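Local structure of glucose-6-phosphate 1-dehydrogenase (Mycobacterium avium, 4LGV) at residues M136-F141 with E162-H167; P143-L148 with R180-E185; K197-E202 with L376-D381; N372-R377 with P382-Q387. The protein probably catalyses the oxidation of glucose 6-phosphate to 6-phosphogluconolactone with NADP+ as the probable electron acceptor, the entry step of the oxidative pentose phosphate pathway. One frame throughout, in Å; residues are numbered along the deposited sequence.

Interaction 1: M136-F141 with E162-H167; sequences MPPSLF and EKPFGH
P138 and P164 meet where two loops pass each other without a backbone hydrogen bond between them, the CA of P138 coming within 6.7 Å of the CA of F165. The pyrrolidine rings touch loosely, P138 CG lying 4.2 Å from P164 CG, while P138 CB comes to 3.7 Å from P164 O. The larger share of the contact falls to F141, the first residue of helix 141-150. Its CG lies anti to its own carbonyl carbon (chi1 -66°), which turns the far rim of the ring, edge first, to segment 162-167. CZ is 3.1 Å from E162 O and CE2 3.5 Å from P164 O, both oxygens near the ring plane, so the slightly positive C-H edge faces two carbonyls. The segments lie at the ends of neighbouring strands of the parallel Rossmann sheet, 130-134 and 158-162, at the C-terminal edge where this fold characteristically binds its dinucleotide. The second carries the family's EKP signature, with a cis peptide bond before P164. A short 3-10 turn, closed by F141 N to P138 O at 3.1 Å, folds the first loop back so that P138 CA sits 3.6 Å above the centre of the F141 ring. The E162 carboxylate leads away from the contact, its OE1 bound by Y133 and H193; K163 NZ likewise turns elsewhere, to D192 and the carbonyl of D250.

Interaction 2: P143-L148 with R180-E185; sequences PIVENL and RAVLDE
V145 packs its CG1 methyl against V182 and L183, joining helix 141-150 of the Rossmann domain to the loop that leads from helix 169-180 into the edge strand 188-191. Along the helix, P143 comes first and contributes its carbonyl, which takes two donors from opposite faces of its plane: the backbone N of N147 and, at 2.9 Å, N147 ND2. I144 follows on another side of the helix and packs on Y117 and L134. At V145, CG1 stands anti to the backbone N (chi1 165°), a rotation that carries this methyl out to the loop. Its partner V182 CG2 is modelled at 3.3 Å, probably too close for two methyls, so the exact spacing is doubtful; the two valine side chains lie alongside each other, pointing opposite ways. L183 instead reaches for V145 tip to tip, its CD1 3.8 Å from V145 CG1. E146 forms a salt bridge with R178 near the end of helix 169-180, adding a charged tie beside the apolar one. L148, one turn on, packs against Y132 and Y117. The loop itself is pinned by R180, whose NE donates within the guanidinium plane to L183 O at 3.0 Å; the donor also lies in the plane of that carbonyl.

Interaction 3: K197-E202 with L376-D381; sequences KQPVEE and LRIDPD
K197 and P199, on the run into helix 200-209, rest against a classic beta bulge formed by I378 and D379 opposite T348, a junction of the nucleotide-binding part of the chain with the large sheet of the C-terminal part. The K197 chain runs out nearly straight and bends only at its last torsion (chi4 -69°), passing obliquely over the D379 carboxylate. Its NZ forms a salt bridge with D379 OD2 at 3.2 Å, approaching 40° out of the carboxylate plane, and a weak bond to OD1 at 3.4 Å. The same NZ also donates to the carbonyls of L409 and G410, so several oxygens gather round one ammonium group. K197 ends the sequence DHFLGK, a family signature that in relatives helps to bind glucose 6-phosphate. Beside the charged pair, P199 CD packs on I378 CG2 at 3.9 Å, the two side chains crossing at about a right angle; P199 itself centres an inverse gamma turn and occupies the N-cap position. A water donates to I378 O at 2.9 Å and bridges to K197 O, though that second leg is modelled doubtfully short. Just before the bulge, R377 reaches across to the turn that follows it and grips D381 O with NE and NH2, each at 2.9 Å, while its NH1 bonds W481 O.

Interaction 4: N372-R377 with P382-Q387; sequences NQIVLR and PGMRLQ
V375 and R385 form the central hydrogen-bonded pair of an antiparallel beta hairpin, strands 373-377 and 383-387 running at 164° with 4.7 Å between their axes. Backbone bonds come in three reciprocal couples, Q373 with Q387, V375 with R385 and R377 with G383. The middle couple is short and straight (V375 N to R385 O 2.7 Å, R385 N to V375 O 2.8 Å), whereas R377 N reaches G383 O at 3.0 Å and a more bent 140°. CA-H contacts fill the alternate places, among them M384 CA to V375 O at 3.2 Å. Apolar contacts lie on the face of I374, L376, M384 and L386: L376 CD2 touches M384 CG at 3.9 Å, and I374 CG1 meets L386 CD1 at 4.1 Å. This face also packs on helix 200-209, and L386 touches its counterpart L386 of the second subunit. The other face is mostly polar: R385 pairs with D402 and, with R377, makes cation-pi contacts to W481, on which V375 also packs, while Q373 is bonded by R351. Just before the strand, the N372 amide bonds A212 and N210 of the second subunit. The hairpin thus turns an aliphatic face toward the neighbouring subunit and a mixed, charged one toward W481.

Interactions 1 and 2 belong to the Rossmann part, their centres 14 Å apart and their segments alternating along the chain; they touch where M136 SD lies 4.0 Å from I144 CD1. Interactions 3 and 4, 12 Å between centres, share L376 and R377 on strand 373-379, and both reach the second subunit. Interaction 3 stands about 10 Å at nearest atoms from interaction 1. The EKP signature of interaction 1 and the DHFLGK signature ending in interaction 3 are the parts that, as in relatives, probably adjoin the site where cofactor and sugar phosphate meet. Interaction 4, with its centre 43 Å from that of interaction 2, lies across the chain's centre toward the subunit interface.

Interaction 1: M136-F141 with E162-H167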
loop_
_atom_site.group_PDB
_atom_site.type_symbol
_atom_site.label_atom_id
_atom_site.label_comp_id
_atom_site.label_asym_id
_atom_site.label_seq_id
_atom_site.Cartn_x
_atom_site.Cartn_y
_atom_site.Cartn_z
ATOM N N MET A 136 -22.678 -19.745 41.556
ATOM C CA MET A 136 -23.430 -20.945 41.880
ATOM C C MET A 136 -23.419 -21.870 40.684
ATOM O O MET A 136 -23.036 -21.468 39.573
ATOM C CB MET A 136 -24.834 -20.573 42.351
ATOM C CG MET A 136 -24.872 -20.569 43.871
ATOM S SD MET A 136 -26.468 -20.057 44.410
ATOM C CE MET A 136 -26.699 -20.685 46.070
ATOM N N PRO A 137 -23.817 -23.127 40.906
ATOM C CA PRO A 137 -23.968 -24.031 39.772
ATOM C C PRO A 137 -24.820 -23.439 38.637
ATOM O O PRO A 137 -25.796 -22.735 38.878
ATOM C CB PRO A 137 -24.667 -25.218 40.384
ATOM C CG PRO A 137 -24.216 -25.216 41.801
ATOM C CD PRO A 137 -24.178 -23.767 42.179
ATOM N N PRO A 138 -24.413 -23.662 37.394
ATOM C CA PRO A 138 -25.116 -23.037 36.267
ATOM C C PRO A 138 -26.575 -23.421 36.107
ATOM O O PRO A 138 -27.371 -22.615 35.590
ATOM C CB PRO A 138 -24.308 -23.508 35.042
ATOM C CG PRO A 138 -23.543 -24.704 35.520
ATOM C CD PRO A 138 -23.203 -24.374 36.943
ATOM N N SER A 139 -26.924 -24.636 36.509
ATOM C CA SER A 139 -28.349 -25.058 36.473
ATOM C C SER A 139 -29.227 -24.157 37.336
ATOM O O SER A 139 -30.417 -24.084 37.127
ATOM C CB SER A 139 -28.516 -26.525 36.872
ATOM O OG SER A 139 -28.039 -26.787 38.173
ATOM N N LEU A 140 -28.621 -23.369 38.217
ATOM C CA LEU A 140 -29.389 -22.428 39.036
ATOM C C LEU A 140 -29.441 -20.970 38.569
ATOM O O LEU A 140 -30.181 -20.166 39.152
ATOM C CB LEU A 140 -28.890 -22.515 40.467
ATOM C CG LEU A 140 -29.142 -23.875 41.112
ATOM C CD1 LEU A 140 -28.514 -23.954 42.503
ATOM C CD2 LEU A 140 -30.633 -24.154 41.220
ATOM N N PHE A 141 -28.742 -20.614 37.487
ATOM C CA PHE A 141 -28.748 -19.216 37.023
ATOM C C PHE A 141 -30.149 -18.746 36.670
ATOM O O PHE A 141 -30.599 -17.641 37.046
ATOM C CB PHE A 141 -27.809 -19.022 35.818
ATOM C CG PHE A 141 -26.341 -19.212 36.135
ATOM C CD1 PHE A 141 -25.860 -19.073 37.409
ATOM C CD2 PHE A 141 -25.443 -19.488 35.120
ATOM C CE1 PHE A 141 -24.517 -19.219 37.683
ATOM C CE2 PHE A 141 -24.094 -19.642 35.381
ATOM C CZ PHE A 141 -23.629 -19.502 36.665
ATOM N N GLU A 162 -21.150 -16.492 36.800
ATOM C CA GLU A 162 -19.851 -17.188 36.702
ATOM C C GLU A 162 -19.854 -18.225 35.622
ATOM O O GLU A 162 -20.817 -18.917 35.436
ATOM C CB GLU A 162 -19.473 -17.881 38.033
ATOM C CG GLU A 162 -18.666 -16.987 38.949
ATOM C CD GLU A 162 -17.358 -16.594 38.323
ATOM O OE1 GLU A 162 -16.796 -15.541 38.687
ATOM O OE2 GLU A 162 -16.878 -17.321 37.456
ATOM N N LYS A 163 -18.742 -18.356 34.938
ATOM C CA LYS A 163 -18.503 -19.458 34.028
ATOM C C LYS A 163 -18.705 -20.820 34.722
ATOM O O LYS A 163 -18.344 -20.958 35.878
ATOM C CB LYS A 163 -17.037 -19.307 33.630
ATOM C CG LYS A 163 -16.399 -20.384 32.808
ATOM C CD LYS A 163 -15.048 -19.827 32.390
ATOM C CE LYS A 163 -14.024 -20.835 31.870
ATOM N NZ LYS A 163 -12.954 -20.070 31.150
ATOM N N PRO A 164 -19.214 -21.840 34.019
ATOM C CA PRO A 164 -19.585 -21.835 32.610
ATOM C C PRO A 164 -20.985 -21.293 32.392
ATOM O O PRO A 164 -21.823 -21.322 33.308
ATOM C CB PRO A 164 -19.527 -23.315 32.223
ATOM C CG PRO A 164 -19.905 -24.025 33.489
ATOM C CD PRO A 164 -19.257 -23.205 34.582
ATOM N N PHE A 165 -21.196 -20.767 31.202
ATOM C CA PHE A 165 -22.503 -20.326 30.750
ATOM C C PHE A 165 -22.758 -21.024 29.418
ATOM O O PHE A 165 -22.908 -20.374 28.404
ATOM C CB PHE A 165 -22.598 -18.776 30.612
ATOM C CG PHE A 165 -21.283 -18.074 30.732
ATOM C CD1 PHE A 165 -20.421 -17.975 29.639
ATOM C CD2 PHE A 165 -20.891 -17.519 31.954
ATOM C CE1 PHE A 165 -19.185 -17.330 29.778
ATOM C CE2 PHE A 165 -19.669 -16.883 32.079
ATOM C CZ PHE A 165 -18.822 -16.789 31.005
ATOM N N GLY A 166 -22.792 -22.353 29.455
ATOM C CA GLY A 166 -23.068 -23.152 28.302
ATOM C C GLY A 166 -21.877 -24.023 28.069
ATOM O O GLY A 166 -20.734 -23.656 28.419
ATOM N N HIS A 167 -22.130 -25.162 27.435
ATOM C CA HIS A 167 -21.061 -26.074 27.070
ATOM C C HIS A 167 -21.043 -26.346 25.569
ATOM O O HIS A 167 -20.224 -27.120 25.092
ATOM C CB HIS A 167 -21.161 -27.369 27.881
ATOM C CG HIS A 167 -22.454 -28.096 27.710
ATOM N ND1 HIS A 167 -23.459 -28.063 28.657
ATOM C CD2 HIS A 167 -22.925 -28.848 26.686
ATOM C CE1 HIS A 167 -24.481 -28.792 28.240
ATOM N NE2 HIS A 167 -24.190 -29.267 27.038
#

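Interaction 2: P143-L148 with R180-E185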
loop_
_atom_site.group_PDB
_atom_site.type_symbol
_atom_site.label_atom_id
_atom_site.label_comp_id
_atom_site.label_asym_id
_atom_site.label_seq_id
_atom_site.Cartn_x
_atom_site.Cartn_y
_atom_site.Cartn_z
ATOM N N PRO A 143 -33.163 -20.161 37.282
ATOM C CA PRO A 143 -34.125 -20.115 38.385
ATOM C C PRO A 143 -33.959 -18.902 39.300
ATOM O O PRO A 143 -34.956 -18.337 39.728
ATOM C CB PRO A 143 -33.851 -21.420 39.144
ATOM C CG PRO A 143 -33.386 -22.370 38.094
ATOM C CD PRO A 143 -32.581 -21.516 37.128
ATOM N N ILE A 144 -32.716 -18.512 39.597
ATOM C CA ILE A 144 -32.462 -17.351 40.437
ATOM C C ILE A 144 -32.961 -16.068 39.760
ATOM O O ILE A 144 -33.641 -15.233 40.360
ATOM C CB ILE A 144 -30.952 -17.221 40.738
ATOM C CG1 ILE A 144 -30.512 -18.331 41.676
ATOM C CG2 ILE A 144 -30.654 -15.865 41.373
ATOM C CD1 ILE A 144 -29.020 -18.507 41.797
ATOM N N VAL A 145 -32.592 -15.897 38.505
ATOM C CA VAL A 145 -32.945 -14.681 37.755
ATOM C C VAL A 145 -34.469 -14.597 37.542
ATOM O O VAL A 145 -35.089 -13.533 37.662
ATOM C CB VAL A 145 -32.202 -14.672 36.416
ATOM C CG1 VAL A 145 -32.801 -13.649 35.475
ATOM C CG2 VAL A 145 -30.738 -14.341 36.632
ATOM N N GLU A 146 -35.077 -15.731 37.262
ATOM C CA GLU A 146 -36.551 -15.801 37.139
ATOM C C GLU A 146 -37.222 -15.459 38.455
ATOM O O GLU A 146 -38.233 -14.783 38.472
ATOM C CB GLU A 146 -36.979 -17.173 36.643
ATOM C CG GLU A 146 -36.769 -17.289 35.135
ATOM C CD GLU A 146 -36.709 -18.713 34.609
ATOM O OE1 GLU A 146 -36.835 -19.669 35.394
ATOM O OE2 GLU A 146 -36.493 -18.859 33.385
ATOM N N ASN A 147 -36.635 -15.887 39.565
ATOM C CA ASN A 147 -37.153 -15.533 40.883
ATOM C C ASN A 147 -36.924 -14.083 41.250
ATOM O O ASN A 147 -37.770 -13.460 41.904
ATOM C CB ASN A 147 -36.556 -16.437 41.964
ATOM C CG ASN A 147 -37.418 -17.678 42.232
ATOM O OD1 ASN A 147 -38.504 -17.572 42.790
ATOM N ND2 ASN A 147 -36.985 -18.826 41.735
ATOM N N LEU A 148 -35.791 -13.526 40.823
ATOM C CA LEU A 148 -35.550 -12.100 41.036
ATOM C C LEU A 148 -36.591 -11.285 40.269
ATOM O O LEU A 148 -37.159 -10.325 40.819
ATOM C CB LEU A 148 -34.157 -11.695 40.614
ATOM C CG LEU A 148 -33.077 -12.271 41.510
ATOM C CD1 LEU A 148 -31.722 -12.103 40.851
ATOM C CD2 LEU A 148 -33.091 -11.585 42.853
ATOM N N ARG A 180 -32.579 -13.595 28.775
ATOM C CA ARG A 180 -33.027 -12.451 27.972
ATOM C C ARG A 180 -34.558 -12.260 28.029
ATOM O O ARG A 180 -35.065 -11.193 27.731
ATOM C CB ARG A 180 -32.545 -12.588 26.533
ATOM C CG ARG A 180 -31.043 -12.444 26.376
ATOM C CD ARG A 180 -30.548 -10.989 26.542
ATOM N NE ARG A 180 -31.570 -9.962 26.196
ATOM C CZ ARG A 180 -31.857 -9.492 24.982
ATOM N NH1 ARG A 180 -31.203 -9.887 23.909
ATOM N NH2 ARG A 180 -32.824 -8.606 24.852
ATOM N N ALA A 181 -35.281 -13.278 28.461
ATOM C CA ALA A 181 -36.696 -13.104 28.692
ATOM C C ALA A 181 -36.949 -12.046 29.779
ATOM O O ALA A 181 -37.984 -11.423 29.767
ATOM C CB ALA A 181 -37.341 -14.436 29.109
ATOM N N VAL A 182 -36.032 -11.895 30.743
ATOM C CA VAL A 182 -36.230 -10.918 31.823
ATOM C C VAL A 182 -35.138 -9.833 31.935
ATOM O O VAL A 182 -35.303 -8.875 32.685
ATOM C CB VAL A 182 -36.416 -11.610 33.180
ATOM C CG1 VAL A 182 -37.747 -12.390 33.240
ATOM C CG2 VAL A 182 -35.269 -12.551 33.495
ATOM N N LEU A 183 -34.024 -10.001 31.223
ATOM C CA LEU A 183 -32.925 -9.040 31.248
ATOM C C LEU A 183 -32.605 -8.545 29.838
ATOM O O LEU A 183 -32.614 -9.317 28.900
ATOM C CB LEU A 183 -31.671 -9.688 31.823
ATOM C CG LEU A 183 -31.740 -10.142 33.290
ATOM C CD1 LEU A 183 -30.590 -11.104 33.645
ATOM C CD2 LEU A 183 -31.721 -8.946 34.207
ATOM N N ASP A 184 -32.276 -7.273 29.724
ATOM C CA ASP A 184 -31.572 -6.775 28.545
ATOM C C ASP A 184 -30.152 -7.285 28.523
ATOM O O ASP A 184 -29.573 -7.608 29.567
ATOM C CB ASP A 184 -31.539 -5.240 28.526
ATOM C CG ASP A 184 -32.939 -4.623 28.526
ATOM O OD1 ASP A 184 -33.856 -5.217 27.911
ATOM O OD2 ASP A 184 -33.111 -3.563 29.168
ATOM N N GLU A 185 -29.577 -7.321 27.335
ATOM C CA GLU A 185 -28.209 -7.798 27.133
ATOM C C GLU A 185 -27.271 -7.000 27.999
ATOM O O GLU A 185 -26.330 -7.551 28.505
ATOM C CB GLU A 185 -27.781 -7.687 25.638
ATOM C CG GLU A 185 -26.318 -8.098 25.337
ATOM C CD GLU A 185 -25.967 -9.531 25.779
ATOM O OE1 GLU A 185 -26.900 -10.376 25.934
ATOM O OE2 GLU A 185 -24.749 -9.809 25.982
#

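Interaction 3: K197-E202 with L376-D381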
loop_
_atom_site.group_PDB
_atom_site.type_symbol
_atom_site.label_atom_id
_atom_site.label_comp_id
_atom_site.label_asym_id
_atom_site.label_seq_id
_atom_site.Cartn_x
_atom_site.Cartn_y
_atom_site.Cartn_z
ATOM N N LYS A 197 -7.516 -10.951 32.318
ATOM C CA LYS A 197 -6.099 -10.796 31.996
ATOM C C LYS A 197 -5.864 -10.011 30.733
ATOM O O LYS A 197 -4.721 -9.754 30.369
ATOM C CB LYS A 197 -5.450 -12.173 31.778
ATOM C CG LYS A 197 -5.408 -13.052 33.005
ATOM C CD LYS A 197 -4.871 -14.465 32.700
ATOM C CE LYS A 197 -4.492 -15.214 33.976
ATOM N NZ LYS A 197 -3.275 -14.570 34.583
ATOM N N GLN A 198 -6.906 -9.722 29.991
ATOM C CA GLN A 198 -6.710 -9.156 28.687
ATOM C C GLN A 198 -6.452 -7.658 28.760
ATOM O O GLN A 198 -7.244 -6.914 29.341
ATOM C CB GLN A 198 -7.913 -9.439 27.806
ATOM C CG GLN A 198 -7.868 -10.862 27.293
ATOM C CD GLN A 198 -8.930 -11.170 26.261
ATOM O OE1 GLN A 198 -9.310 -10.309 25.491
ATOM N NE2 GLN A 198 -9.367 -12.440 26.205
ATOM N N PRO A 199 -5.358 -7.207 28.134
ATOM C CA PRO A 199 -5.042 -5.802 28.090
ATOM C C PRO A 199 -5.774 -5.131 26.944
ATOM O O PRO A 199 -5.137 -4.734 25.942
ATOM C CB PRO A 199 -3.521 -5.815 27.872
ATOM C CG PRO A 199 -3.248 -7.034 27.079
ATOM C CD PRO A 199 -4.313 -8.020 27.491
ATOM N N VAL A 200 -7.095 -5.021 27.090
ATOM C CA VAL A 200 -8.002 -4.575 26.039
ATOM C C VAL A 200 -7.675 -3.147 25.561
ATOM O O VAL A 200 -7.527 -2.906 24.358
ATOM C CB VAL A 200 -9.474 -4.690 26.488
ATOM C CG1 VAL A 200 -10.433 -4.113 25.455
ATOM C CG2 VAL A 200 -9.855 -6.151 26.703
ATOM N N GLU A 201 -7.553 -2.206 26.486
ATOM C CA GLU A 201 -7.295 -0.822 26.100
ATOM C C GLU A 201 -5.908 -0.658 25.565
ATOM O O GLU A 201 -5.698 0.071 24.582
ATOM C CB GLU A 201 -7.486 0.150 27.254
ATOM C CG GLU A 201 -8.943 0.442 27.573
ATOM C CD GLU A 201 -9.110 1.325 28.822
ATOM O OE1 GLU A 201 -8.134 2.028 29.242
ATOM O OE2 GLU A 201 -10.229 1.300 29.383
ATOM N N GLU A 202 -4.951 -1.365 26.170
ATOM C CA GLU A 202 -3.541 -1.160 25.861
ATOM C C GLU A 202 -3.147 -1.773 24.547
ATOM O O GLU A 202 -2.338 -1.263 23.822
ATOM C CB GLU A 202 -2.672 -1.710 26.991
ATOM C CG GLU A 202 -2.976 -1.081 28.355
ATOM C CD GLU A 202 -4.026 -1.832 29.196
ATOM O OE1 GLU A 202 -4.773 -2.672 28.664
ATOM O OE2 GLU A 202 -4.063 -1.631 30.428
ATOM N N LEU A 376 3.441 -10.354 20.632
ATOM C CA LEU A 376 2.691 -9.771 21.722
ATOM C C LEU A 376 2.567 -10.781 22.864
ATOM O O LEU A 376 1.894 -11.785 22.696
ATOM C CB LEU A 376 1.282 -9.392 21.229
ATOM C CG LEU A 376 1.212 -8.494 19.989
ATOM C CD1 LEU A 376 -0.201 -8.320 19.531
ATOM C CD2 LEU A 376 1.800 -7.133 20.259
ATOM N N ARG A 377 3.224 -10.538 23.996
ATOM C CA ARG A 377 2.984 -11.315 25.181
ATOM C C ARG A 377 1.760 -10.723 25.902
ATOM O O ARG A 377 1.770 -9.569 26.296
ATOM C CB ARG A 377 4.211 -11.324 26.123
ATOM C CG ARG A 377 4.012 -12.294 27.285
ATOM C CD ARG A 377 5.261 -12.570 28.131
ATOM N NE ARG A 377 5.826 -11.342 28.629
ATOM C CZ ARG A 377 7.021 -10.873 28.309
ATOM N NH1 ARG A 377 7.841 -11.587 27.538
ATOM N NH2 ARG A 377 7.408 -9.698 28.779
ATOM N N ILE A 378 0.700 -11.506 25.977
ATOM C CA ILE A 378 -0.579 -11.091 26.551
ATOM C C ILE A 378 -0.499 -11.265 28.057
ATOM O O ILE A 378 -1.044 -10.472 28.796
ATOM C CB ILE A 378 -1.733 -11.987 26.018
ATOM C CG1 ILE A 378 -1.818 -11.926 24.493
ATOM C CG2 ILE A 378 -3.077 -11.610 26.611
ATOM C CD1 ILE A 378 -1.849 -10.538 23.923
ATOM N N ASP A 379 0.187 -12.319 28.500
ATOM C CA ASP A 379 0.256 -12.690 29.915
ATOM C C ASP A 379 1.399 -13.699 30.098
ATOM O O ASP A 379 1.688 -14.485 29.189
ATOM C CB ASP A 379 -1.071 -13.336 30.350
ATOM C CG ASP A 379 -1.121 -13.675 31.826
ATOM O OD1 ASP A 379 -1.105 -12.732 32.658
ATOM O OD2 ASP A 379 -1.157 -14.890 32.161
ATOM N N PRO A 380 2.114 -13.621 31.221
ATOM C CA PRO A 380 2.116 -12.529 32.153
ATOM C C PRO A 380 2.962 -11.421 31.639
ATOM O O PRO A 380 3.590 -11.551 30.591
ATOM C CB PRO A 380 2.776 -13.129 33.424
ATOM C CG PRO A 380 3.697 -14.218 32.930
ATOM C CD PRO A 380 3.103 -14.671 31.583
ATOM N N ASP A 381 2.987 -10.317 32.388
ATOM C CA ASP A 381 3.944 -9.245 32.156
ATOM C C ASP A 381 3.887 -8.811 30.698
ATOM O O ASP A 381 4.842 -8.970 29.929
ATOM C CB ASP A 381 5.342 -9.703 32.557
ATOM C CG ASP A 381 6.342 -8.601 32.522
ATOM O OD1 ASP A 381 5.948 -7.417 32.373
ATOM O OD2 ASP A 381 7.551 -8.914 32.625
HETATM O O HOH W 1 -2.428 -8.812 30.681
#

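Interaction 4: N372-R377 with P382-Q387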
loop_
_atom_site.group_PDB
_atom_site.type_symbol
_atom_site.label_atom_id
_atom_site.label_comp_id
_atom_site.label_asym_id
_atom_site.label_seq_id
_atom_site.Cartn_x
_atom_site.Cartn_y
_atom_site.Cartn_z
ATOM N N ASN A 372 10.966 -11.197 9.741
ATOM C CA ASN A 372 10.616 -10.348 10.860
ATOM C C ASN A 372 9.359 -10.892 11.565
ATOM O O ASN A 372 8.490 -11.546 10.929
ATOM C CB ASN A 372 10.349 -8.914 10.381
ATOM C CG ASN A 372 11.598 -8.194 9.839
ATOM O OD1 ASN A 372 11.469 -7.126 9.280
ATOM N ND2 ASN A 372 12.779 -8.724 10.062
ATOM N N GLN A 373 9.265 -10.618 12.855
ATOM C CA GLN A 373 8.092 -11.013 13.650
ATOM C C GLN A 373 7.679 -9.932 14.628
ATOM O O GLN A 373 8.496 -9.229 15.196
ATOM C CB GLN A 373 8.433 -12.283 14.438
ATOM C CG GLN A 373 8.523 -13.484 13.531
ATOM C CD GLN A 373 9.148 -14.699 14.191
ATOM O OE1 GLN A 373 8.709 -15.163 15.228
ATOM N NE2 GLN A 373 10.127 -15.261 13.521
ATOM N N ILE A 374 6.379 -9.819 14.815
ATOM C CA ILE A 374 5.800 -8.997 15.864
ATOM C C ILE A 374 5.266 -9.946 16.911
ATOM O O ILE A 374 4.406 -10.730 16.605
ATOM C CB ILE A 374 4.650 -8.161 15.340
ATOM C CG1 ILE A 374 5.171 -7.175 14.290
ATOM C CG2 ILE A 374 3.997 -7.395 16.476
ATOM C CD1 ILE A 374 4.075 -6.432 13.557
ATOM N N VAL A 375 5.780 -9.867 18.127
ATOM C CA VAL A 375 5.348 -10.746 19.203
ATOM C C VAL A 375 4.658 -9.963 20.309
ATOM O O VAL A 375 5.219 -9.040 20.858
ATOM C CB VAL A 375 6.526 -11.496 19.790
ATOM C CG1 VAL A 375 6.037 -12.568 20.735
ATOM C CG2 VAL A 375 7.359 -12.156 18.697
ATOM N N LEU A 376 3.441 -10.354 20.632
ATOM C CA LEU A 376 2.691 -9.771 21.722
ATOM C C LEU A 376 2.567 -10.781 22.864
ATOM O O LEU A 376 1.894 -11.785 22.696
ATOM C CB LEU A 376 1.282 -9.392 21.229
ATOM C CG LEU A 376 1.212 -8.494 19.989
ATOM C CD1 LEU A 376 -0.201 -8.320 19.531
ATOM C CD2 LEU A 376 1.800 -7.133 20.259
ATOM N N ARG A 377 3.224 -10.538 23.996
ATOM C CA ARG A 377 2.984 -11.315 25.181
ATOM C C ARG A 377 1.760 -10.723 25.902
ATOM O O ARG A 377 1.770 -9.569 26.296
ATOM C CB ARG A 377 4.211 -11.324 26.123
ATOM C CG ARG A 377 4.012 -12.294 27.285
ATOM C CD ARG A 377 5.261 -12.570 28.131
ATOM N NE ARG A 377 5.826 -11.342 28.629
ATOM C CZ ARG A 377 7.021 -10.873 28.309
ATOM N NH1 ARG A 377 7.841 -11.587 27.538
ATOM N NH2 ARG A 377 7.408 -9.698 28.779
ATOM N N PRO A 382 2.747 -8.258 30.310
ATOM C CA PRO A 382 2.486 -7.979 28.902
ATOM C C PRO A 382 3.550 -7.095 28.252
ATOM O O PRO A 382 4.115 -6.191 28.874
ATOM C CB PRO A 382 1.115 -7.304 28.919
ATOM C CG PRO A 382 0.530 -7.583 30.262
ATOM C CD PRO A 382 1.669 -7.807 31.190
ATOM N N GLY A 383 3.794 -7.356 26.983
ATOM C CA GLY A 383 4.762 -6.571 26.243
ATOM C C GLY A 383 4.752 -6.879 24.761
ATOM O O GLY A 383 3.985 -7.700 24.275
ATOM N N MET A 384 5.607 -6.189 24.047
ATOM C CA MET A 384 5.753 -6.411 22.645
ATOM C C MET A 384 7.204 -6.582 22.305
ATOM O O MET A 384 8.058 -5.873 22.781
ATOM C CB MET A 384 5.168 -5.259 21.852
ATOM C CG MET A 384 5.368 -5.499 20.370
ATOM S SD MET A 384 4.978 -4.117 19.354
ATOM C CE MET A 384 6.032 -2.857 20.053
ATOM N N ARG A 385 7.464 -7.537 21.435
ATOM C CA ARG A 385 8.798 -7.706 20.876
ATOM C C ARG A 385 8.733 -7.608 19.373
ATOM O O ARG A 385 7.955 -8.298 18.731
ATOM C CB ARG A 385 9.405 -9.043 21.313
ATOM C CG ARG A 385 10.536 -9.559 20.411
ATOM C CD ARG A 385 11.154 -10.869 20.934
ATOM N NE ARG A 385 12.045 -10.578 22.043
ATOM C CZ ARG A 385 12.744 -11.468 22.730
ATOM N NH1 ARG A 385 12.659 -12.763 22.465
ATOM N NH2 ARG A 385 13.519 -11.044 23.731
ATOM N N LEU A 386 9.553 -6.755 18.806
ATOM C CA LEU A 386 9.736 -6.743 17.366
ATOM C C LEU A 386 11.074 -7.457 17.041
ATOM O O LEU A 386 12.137 -7.007 17.467
ATOM C CB LEU A 386 9.689 -5.311 16.878
ATOM C CG LEU A 386 9.966 -5.055 15.397
ATOM C CD1 LEU A 386 8.964 -5.716 14.452
ATOM C CD2 LEU A 386 9.961 -3.552 15.113
ATOM N N GLN A 387 11.019 -8.530 16.257
ATOM C CA GLN A 387 12.226 -9.263 15.836
ATOM C C GLN A 387 12.675 -8.874 14.454
ATOM O O GLN A 387 11.932 -8.994 13.491
ATOM C CB GLN A 387 11.992 -10.757 15.825
ATOM C CG GLN A 387 11.581 -11.285 17.168
ATOM C CD GLN A 387 11.516 -12.800 17.219
ATOM O OE1 GLN A 387 11.916 -13.464 16.261
ATOM N NE2 GLN A 387 10.982 -13.344 18.316
HETATM O O HOH W 2 6.870 -6.645 29.812
#